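Local coordinates for sulfotransferase (Mus musculus, PDB 5X2B), which probably transfers a sulfuryl group from the donor PAPS to an acceptor molecule, and here holds adenosine-3'-5'-diphosphate, the spent form of that donor, at residues 106-111 and 169-174; 65-70 and 228-233; 152-157 and 264-269. All coordinates share one frame; numbering follows the deposited sequence.

Read from the N terminus, the chain first reaches 65-70, the loop after strand 60-62, then strand 105-110, helix 153-161, strand 169-173, the long loop holding 228-233, and the end of helix 253-266. Interaction 2 closes the widest loop, from 65-70 to 228-233, and interaction 1 lies wholly within it, pairing 106-111 with 169-174 at one edge of the parallel sheet. Interaction 3 crosses both: 152-157 falls between the segments of each, 264-269 follows all, and it joins the start of helix 153-161 to the end of helix 253-266. Interactions 1 and 3 touch, Y108 hydrogen-bonding to H156, whereas interaction 2 ties two loops together, its centre about 20 Å from that of interaction 1.

Interaction 1 of 3, residues 106-111 and 169-174. With A3P (adenosine-3'-5'-diphosphate), chain M.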
# COMPACT_ATOMS: atom_id res chain seq x y z
N ILE A 106 -5.72 -9.78 6.88
CA ILE A 106 -5.16 -8.58 6.29
C ILE A 106 -3.70 -8.41 6.63
O ILE A 106 -3.25 -8.75 7.71
CB ILE A 106 -5.89 -7.39 6.79
CG1 ILE A 106 -7.36 -7.67 6.60
CG2 ILE A 106 -5.44 -6.11 6.05
CD1 ILE A 106 -7.73 -7.79 5.15
N ILE A 107 -2.94 -7.90 5.66
CA ILE A 107 -1.67 -7.30 5.97
C ILE A 107 -1.71 -5.88 5.52
O ILE A 107 -1.87 -5.62 4.34
CB ILE A 107 -0.54 -7.95 5.27
CG1 ILE A 107 -0.51 -9.41 5.66
CG2 ILE A 107 0.78 -7.26 5.68
CD1 ILE A 107 0.41 -10.25 4.77
N TYR A 108 -1.59 -4.98 6.49
CA TYR A 108 -1.63 -3.57 6.23
C TYR A 108 -0.24 -3.07 6.51
O TYR A 108 0.25 -3.24 7.62
CB TYR A 108 -2.57 -2.89 7.18
CG TYR A 108 -2.68 -1.40 6.94
CD1 TYR A 108 -1.83 -0.51 7.58
CD2 TYR A 108 -3.60 -0.90 6.06
CE1 TYR A 108 -1.92 0.86 7.35
CE2 TYR A 108 -3.72 0.45 5.84
CZ TYR A 108 -2.87 1.33 6.48
OH TYR A 108 -2.99 2.70 6.24
N ILE A 109 0.42 -2.46 5.52
CA ILE A 109 1.79 -2.03 5.72
C ILE A 109 1.75 -0.52 5.97
O ILE A 109 0.81 0.15 5.50
CB ILE A 109 2.72 -2.44 4.54
CG1 ILE A 109 4.10 -1.84 4.75
CG2 ILE A 109 2.15 -2.00 3.18
CD1 ILE A 109 5.04 -2.12 3.60
N VAL A 110 2.72 -0.00 6.72
CA VAL A 110 2.70 1.41 7.08
C VAL A 110 4.05 2.05 7.28
O VAL A 110 4.94 1.46 7.88
CB VAL A 110 2.04 1.66 8.41
CG1 VAL A 110 3.03 1.38 9.50
CG2 VAL A 110 1.57 3.11 8.47
N ARG A 111 4.12 3.32 6.91
CA ARG A 111 5.36 4.07 6.79
C ARG A 111 5.14 5.53 7.26
O ARG A 111 4.05 6.05 7.18
CB ARG A 111 5.81 4.01 5.32
CG ARG A 111 6.89 5.01 4.95
CD ARG A 111 6.99 5.19 3.42
NE ARG A 111 8.35 5.57 3.03
CZ ARG A 111 8.77 5.79 1.79
NH1 ARG A 111 7.91 5.69 0.75
NH2 ARG A 111 10.05 6.07 1.58
N VAL A 169 -5.37 -10.06 11.28
CA VAL A 169 -4.72 -8.80 10.89
C VAL A 169 -3.29 -8.62 11.40
O VAL A 169 -3.02 -8.87 12.54
CB VAL A 169 -5.51 -7.59 11.36
CG1 VAL A 169 -4.73 -6.31 11.05
CG2 VAL A 169 -6.86 -7.58 10.70
N LEU A 170 -2.41 -8.17 10.52
CA LEU A 170 -1.02 -7.91 10.86
C LEU A 170 -0.59 -6.57 10.28
O LEU A 170 -0.77 -6.28 9.10
CB LEU A 170 -0.09 -8.98 10.32
CG LEU A 170 1.37 -8.84 10.79
CD1 LEU A 170 1.58 -9.34 12.23
CD2 LEU A 170 2.29 -9.59 9.87
N PHE A 171 -0.01 -5.74 11.13
CA PHE A 171 0.50 -4.51 10.64
C PHE A 171 1.96 -4.70 10.42
O PHE A 171 2.61 -5.50 11.10
CB PHE A 171 0.25 -3.39 11.61
CG PHE A 171 -1.00 -2.65 11.31
CD1 PHE A 171 -2.24 -3.21 11.58
CD2 PHE A 171 -0.95 -1.39 10.74
CE1 PHE A 171 -3.44 -2.49 11.30
CE2 PHE A 171 -2.14 -0.66 10.47
CZ PHE A 171 -3.37 -1.20 10.74
N ILE A 172 2.44 -3.99 9.41
CA ILE A 172 3.84 -3.98 9.07
C ILE A 172 4.32 -2.55 8.79
O ILE A 172 3.57 -1.73 8.23
CB ILE A 172 4.09 -4.84 7.83
CG1 ILE A 172 3.95 -6.30 8.16
CG2 ILE A 172 5.50 -4.60 7.32
CD1 ILE A 172 4.98 -6.82 9.17
N PHE A 173 5.56 -2.27 9.19
CA PHE A 173 6.18 -0.96 9.01
C PHE A 173 7.34 -0.96 8.05
O PHE A 173 8.41 -1.50 8.35
CB PHE A 173 6.72 -0.44 10.32
CG PHE A 173 5.68 -0.25 11.34
CD1 PHE A 173 5.15 0.99 11.57
CD2 PHE A 173 5.21 -1.34 12.07
CE1 PHE A 173 4.19 1.17 12.53
CE2 PHE A 173 4.24 -1.18 13.03
CZ PHE A 173 3.72 0.09 13.27
N TYR A 174 7.09 -0.32 6.91
CA TYR A 174 8.06 -0.11 5.85
C TYR A 174 9.41 0.03 6.43
O TYR A 174 10.37 -0.64 6.08
CB TYR A 174 7.80 1.23 5.19
CG TYR A 174 8.77 1.51 4.11
CD1 TYR A 174 8.49 1.13 2.83
CD2 TYR A 174 9.96 2.10 4.37
CE1 TYR A 174 9.37 1.39 1.80
CE2 TYR A 174 10.85 2.35 3.35
CZ TYR A 174 10.54 2.00 2.06
OH TYR A 174 11.40 2.24 1.02
P1 A3P M . 10.53 6.31 -2.62
O1P A3P M . 11.72 5.79 -3.38
O2P A3P M . 9.76 7.41 -3.39
O3P A3P M . 11.01 6.99 -1.34
P2 A3P M . 4.56 1.72 -3.48
O4P A3P M . 4.15 2.34 -4.70
O5P A3P M . 3.39 1.73 -2.53
O6P A3P M . 4.96 0.25 -3.68
O5' A3P M . 5.74 2.64 -2.82
C5' A3P M . 6.86 3.21 -3.48
C4' A3P M . 8.03 3.41 -2.63
O4' A3P M . 8.56 2.15 -2.34
C3' A3P M . 9.15 4.16 -3.26
O3' A3P M . 9.63 5.11 -2.32
C2' A3P M . 10.13 3.16 -3.56
O2' A3P M . 11.39 3.83 -3.58
C1' A3P M . 9.95 2.17 -2.48
N9 A3P M . 10.46 0.77 -2.67
C8 A3P M . 10.07 -0.10 -3.63
N7 A3P M . 10.72 -1.27 -3.49
C5 A3P M . 11.52 -1.18 -2.42
C6 A3P M . 12.41 -2.04 -1.80
N6 A3P M . 12.64 -3.36 -2.30
N1 A3P M . 13.07 -1.65 -0.71
C2 A3P M . 12.87 -0.42 -0.22
N3 A3P M . 12.04 0.44 -0.81
C4 A3P M . 11.35 0.11 -1.89
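R111 and Y174 both leave the backbone with CG anti to N (chi1 165° and 179°), and with the arginine chain extended from CG to NE they run side by side. The guanidinium consequently lies flat on the tyrosine ring, R111 CZ standing 4.3 Å from the ring centroid of Y174 in a cation-pi stack. At its edge, R111 NH2 donates almost straight (170°) to O3P of the 3'-phosphate of A3P at 3.2 Å, while Y174 OH makes a weak hydrogen bond to the adenine N3. An alanine in place of R111 would probably leave this phosphate without this charged donor and uncover one face of the Y174 ring. Further back, Y108 CB sits 4.0 Å from the F171 ring centroid, over its face. The strands run parallel, joined by bonds such as Y108 N to L170 O (3.0 Å) and I172 N to Y108 O (2.9 Å). Strand 169-173 is the outermost on this side of the five-stranded sheet, and strand 35-38 flanks 105-110 on its other side. Helix 181-191 covers the face bearing I107, L170 and I172, while on the opposite face W160 stacks on Y108.

Interaction 2 of 3, residues 65-70 and 228-233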
# COMPACT_ATOMS: atom_id res chain seq x y z
N PRO A 65 -4.97 -5.10 -8.77
CA PRO A 65 -5.69 -4.45 -7.68
C PRO A 65 -7.17 -4.71 -7.75
O PRO A 65 -7.69 -4.90 -8.82
CB PRO A 65 -5.35 -2.98 -7.89
CG PRO A 65 -3.95 -3.04 -8.49
CD PRO A 65 -4.01 -4.20 -9.42
N ILE A 66 -7.84 -4.72 -6.61
CA ILE A 66 -9.28 -4.94 -6.60
C ILE A 66 -10.16 -3.73 -6.89
O ILE A 66 -11.31 -3.92 -7.29
CB ILE A 66 -9.74 -5.47 -5.25
CG1 ILE A 66 -11.26 -5.61 -5.24
CG2 ILE A 66 -9.34 -4.50 -4.17
CD1 ILE A 66 -11.79 -6.79 -4.40
N GLU A 67 -9.68 -2.49 -6.67
CA GLU A 67 -10.49 -1.32 -7.02
C GLU A 67 -10.17 -0.77 -8.42
O GLU A 67 -10.67 0.28 -8.82
CB GLU A 67 -10.34 -0.21 -5.99
CG GLU A 67 -8.99 0.47 -5.98
CD GLU A 67 -8.03 -0.19 -5.05
OE1 GLU A 67 -8.35 -1.28 -4.57
OE2 GLU A 67 -6.96 0.38 -4.77
N LEU A 68 -9.36 -1.53 -9.16
CA LEU A 68 -8.94 -1.22 -10.53
C LEU A 68 -9.93 -1.79 -11.59
O LEU A 68 -10.05 -3.00 -11.72
CB LEU A 68 -7.57 -1.86 -10.77
CG LEU A 68 -6.89 -1.80 -12.14
CD1 LEU A 68 -6.67 -0.37 -12.51
CD2 LEU A 68 -5.55 -2.56 -12.20
N GLY A 69 -10.62 -0.91 -12.33
CA GLY A 69 -11.32 -1.30 -13.54
C GLY A 69 -12.83 -1.18 -13.55
O GLY A 69 -13.39 -0.26 -12.93
N ASP A 70 -13.46 -2.08 -14.31
CA ASP A 70 -14.92 -2.24 -14.40
C ASP A 70 -15.44 -3.23 -13.37
O ASP A 70 -14.71 -4.08 -12.90
CB ASP A 70 -15.30 -2.86 -15.73
CG ASP A 70 -15.60 -1.86 -16.78
OD1 ASP A 70 -14.72 -1.64 -17.64
OD2 ASP A 70 -16.72 -1.30 -16.76
N ILE A 228 -0.09 -4.11 -10.10
CA ILE A 228 -0.42 -4.38 -8.72
C ILE A 228 -0.86 -3.15 -7.96
O ILE A 228 -1.50 -3.24 -6.93
CB ILE A 228 0.70 -5.12 -7.99
CG1 ILE A 228 2.07 -4.53 -8.31
CG2 ILE A 228 0.66 -6.57 -8.39
CD1 ILE A 228 3.20 -5.35 -7.73
N CYS A 229 -0.54 -1.98 -8.49
CA CYS A 229 -1.09 -0.79 -7.89
C CYS A 229 -1.96 -0.23 -8.96
O CYS A 229 -1.53 -0.09 -10.10
CB CYS A 229 0.01 0.15 -7.44
SG CYS A 229 -0.51 1.82 -6.99
N ALA A 230 -3.20 0.03 -8.60
CA ALA A 230 -4.19 0.48 -9.55
C ALA A 230 -3.65 1.68 -10.31
O ALA A 230 -3.90 1.86 -11.49
CB ALA A 230 -5.52 0.82 -8.86
N LEU A 231 -2.89 2.52 -9.62
CA LEU A 231 -2.45 3.76 -10.24
C LEU A 231 -1.40 3.49 -11.27
O LEU A 231 -1.31 4.17 -12.27
CB LEU A 231 -1.84 4.67 -9.21
CG LEU A 231 -2.78 4.92 -8.06
CD1 LEU A 231 -2.00 5.40 -6.84
CD2 LEU A 231 -3.83 5.89 -8.49
N THR A 232 -0.58 2.48 -11.03
CA THR A 232 0.63 2.34 -11.79
C THR A 232 0.48 1.39 -12.96
O THR A 232 -0.00 0.26 -12.81
CB THR A 232 1.75 1.82 -10.93
OG1 THR A 232 1.93 0.42 -11.17
CG2 THR A 232 1.41 2.07 -9.46
N SER A 233 0.94 1.89 -14.11
CA SER A 233 1.03 1.15 -15.35
C SER A 233 2.49 0.96 -15.76
O SER A 233 2.81 0.06 -16.52
CB SER A 233 0.30 1.94 -16.44
OG SER A 233 -0.91 2.51 -15.94
O HOH W 1 -4.39 -0.13 -5.71
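The methyl group of A230 fits into the notch between P65 and L68, and its CB lies 3.9 Å from P65 CB and just as far from L68 CB. The two larger side chains meet the alanine from neighbouring directions, both aimed at the 228-233 loop. The proline ring touches backbone as well as methyl: its CG corner lies beside I228 O, on the backbone just before C229 and A230, and the modelled distance of 2.9 Å from P65 CG to I228 O is shorter than normal and somewhat doubtful. L68 has CG anti to its backbone N (chi1 176°), which carries the branch past the methyl and places CD1 3.7 Å from A230 O.

E67 starts off to the flank, but its carboxylate swings back toward the same alanine and reaches it through water. That water donates to E67 OE2 (2.8 Å) and accepts from A230 N at 3.1 Å, so the buried amide is satisfied although no direct hydrogen bond spans the two loops. T88 binds OE1 and H89 N binds OE2, which should hold the carboxylate in place for this bridge.

I228 and C229 turn their side chains away from 65-70, and both touch H46, which hydrogen-bonds to A3P; the nearest atoms of the C229 side chain and the nucleotide are about 5 Å apart. The contact thus joins two irregular connections of the sulfotransferase alpha/beta fold beside the nucleotide site, one of them passing close to the bound nucleotide.

Interaction 3 of 3, residues 152-157 and 264-269; sequences SWFDHV and TEKMRN
K266 and D155 cross obliquely and join in a salt bridge, with NZ 2.9 Å from OD1 on the syn side of the carboxylate and 17° out of its plane. To get there the lysine bends at chi2 and chi3 and draws its methylene chain across F154: CG lies over one face of the ring, CB is 3.7 Å from F154 CD1, and CE packs against F154 CB. M267 comes at the edge of the same ring instead, its CG 3.9 Å from F154 CD1. Bent torsions along the methionine chain then bring the sulfur alongside both aromatic groups, SD lying 5.3 Å from the F154 centroid at the ring edge and 4.2 Å from W153 CZ3, where it meets the indole obliquely. These are Met-aromatic contacts, and they join the first turn of helix 153-161 to the point where helix 253-266 gives way to non-helical backbone at M267.

Behind this layer, W153 CE3 stands over one face of F154, 3.4 Å above its plane, and V157 CG2 covers a face of the indole. S152 is the N-cap of the helix, its OG accepting a weak bond from D155 N at 3.3 Å. In the first turn, the D155 carboxylate would probably also be favoured by the helix dipole. Further out, F263 of helix 253-266 touches both W153 and F154, and Y40 meets the W153 ring edge-to-face.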
# COMPACT_ATOMS: atom_id res chain seq x y z
N SER A 152 -7.11 11.06 2.96
CA SER A 152 -6.17 11.48 3.97
C SER A 152 -5.34 10.36 4.52
O SER A 152 -5.83 9.36 5.02
CB SER A 152 -6.87 12.06 5.18
OG SER A 152 -5.93 12.03 6.23
N TRP A 153 -4.05 10.54 4.50
CA TRP A 153 -3.25 9.55 5.10
C TRP A 153 -3.95 9.19 6.39
O TRP A 153 -4.40 8.07 6.60
CB TRP A 153 -1.93 10.15 5.42
CG TRP A 153 -1.01 9.18 5.90
CD1 TRP A 153 -0.38 8.26 5.16
CD2 TRP A 153 -0.57 8.99 7.26
NE1 TRP A 153 0.44 7.50 5.96
CE2 TRP A 153 0.34 7.93 7.26
CE3 TRP A 153 -0.87 9.61 8.49
CZ2 TRP A 153 0.98 7.47 8.42
CZ3 TRP A 153 -0.24 9.15 9.64
CH2 TRP A 153 0.66 8.10 9.60
N PHE A 154 -4.06 10.18 7.26
CA PHE A 154 -4.35 9.88 8.65
C PHE A 154 -5.57 9.00 8.77
O PHE A 154 -5.57 8.06 9.51
CB PHE A 154 -4.53 11.16 9.47
CG PHE A 154 -3.32 12.08 9.43
CD1 PHE A 154 -2.34 12.03 10.41
CD2 PHE A 154 -3.18 13.01 8.40
CE1 PHE A 154 -1.26 12.89 10.38
CE2 PHE A 154 -2.10 13.84 8.35
CZ PHE A 154 -1.13 13.80 9.34
N ASP A 155 -6.61 9.30 8.03
CA ASP A 155 -7.77 8.49 8.04
C ASP A 155 -7.49 7.06 7.64
O ASP A 155 -7.99 6.14 8.26
CB ASP A 155 -8.76 9.07 7.08
CG ASP A 155 -9.27 10.39 7.55
OD1 ASP A 155 -8.88 10.73 8.70
OD2 ASP A 155 -10.08 11.07 6.84
N HIS A 156 -6.68 6.87 6.61
CA HIS A 156 -6.43 5.52 6.15
C HIS A 156 -5.94 4.68 7.29
O HIS A 156 -6.43 3.59 7.63
CB HIS A 156 -5.34 5.54 5.09
CG HIS A 156 -5.39 4.33 4.21
ND1 HIS A 156 -4.56 3.26 4.41
CD2 HIS A 156 -6.21 4.01 3.20
CE1 HIS A 156 -4.85 2.31 3.51
NE2 HIS A 156 -5.84 2.75 2.76
N VAL A 157 -4.93 5.21 7.89
CA VAL A 157 -4.20 4.47 8.84
C VAL A 157 -5.10 4.14 10.01
O VAL A 157 -5.08 3.02 10.57
CB VAL A 157 -3.07 5.39 9.29
CG1 VAL A 157 -2.23 4.76 10.35
CG2 VAL A 157 -2.21 5.74 8.12
N THR A 264 0.20 15.25 15.45
CA THR A 264 -0.02 15.09 16.85
C THR A 264 -1.49 15.28 17.21
O THR A 264 -1.96 14.74 18.19
CB THR A 264 0.76 16.12 17.59
OG1 THR A 264 2.16 15.86 17.41
CG2 THR A 264 0.38 16.07 19.05
N GLU A 265 -2.19 16.06 16.41
CA GLU A 265 -3.63 16.26 16.59
C GLU A 265 -4.40 15.04 16.12
O GLU A 265 -5.34 14.61 16.77
CB GLU A 265 -4.08 17.47 15.81
CG GLU A 265 -5.56 17.59 15.59
CD GLU A 265 -5.89 18.74 14.66
OE1 GLU A 265 -5.97 19.88 15.16
OE2 GLU A 265 -6.04 18.53 13.43
N LYS A 266 -4.04 14.48 14.98
CA LYS A 266 -4.77 13.34 14.53
C LYS A 266 -4.26 12.07 15.21
O LYS A 266 -5.05 11.26 15.66
CB LYS A 266 -4.76 13.24 13.00
CG LYS A 266 -5.54 14.33 12.29
CD LYS A 266 -7.01 13.97 11.96
CE LYS A 266 -7.23 13.69 10.44
NZ LYS A 266 -8.67 13.28 10.06
N MET A 267 -2.95 11.88 15.32
CA MET A 267 -2.43 10.58 15.76
C MET A 267 -2.30 10.51 17.24
O MET A 267 -1.34 9.92 17.75
CB MET A 267 -1.05 10.35 15.17
CG MET A 267 -1.08 10.45 13.71
SD MET A 267 -2.36 9.33 13.25
CE MET A 267 -1.54 7.85 13.75
N ARG A 268 -3.28 11.10 17.93
CA ARG A 268 -3.15 11.41 19.35
C ARG A 268 -2.41 10.29 20.04
O ARG A 268 -1.20 10.35 20.29
CB ARG A 268 -4.52 11.53 20.05
CG ARG A 268 -5.65 12.27 19.33
CD ARG A 268 -5.59 13.79 19.55
NE ARG A 268 -6.14 14.26 20.83
CZ ARG A 268 -7.40 14.68 21.01
NH1 ARG A 268 -7.80 15.11 22.20
NH2 ARG A 268 -8.27 14.67 20.01
N ASN A 269 -3.18 9.26 20.33
CA ASN A 269 -2.78 8.24 21.26
C ASN A 269 -2.71 6.98 20.46
O ASN A 269 -2.92 5.88 20.98
CB ASN A 269 -3.84 8.12 22.35
CG ASN A 269 -5.10 8.92 22.03
OD1 ASN A 269 -5.74 8.69 21.02
ND2 ASN A 269 -5.45 9.85 22.90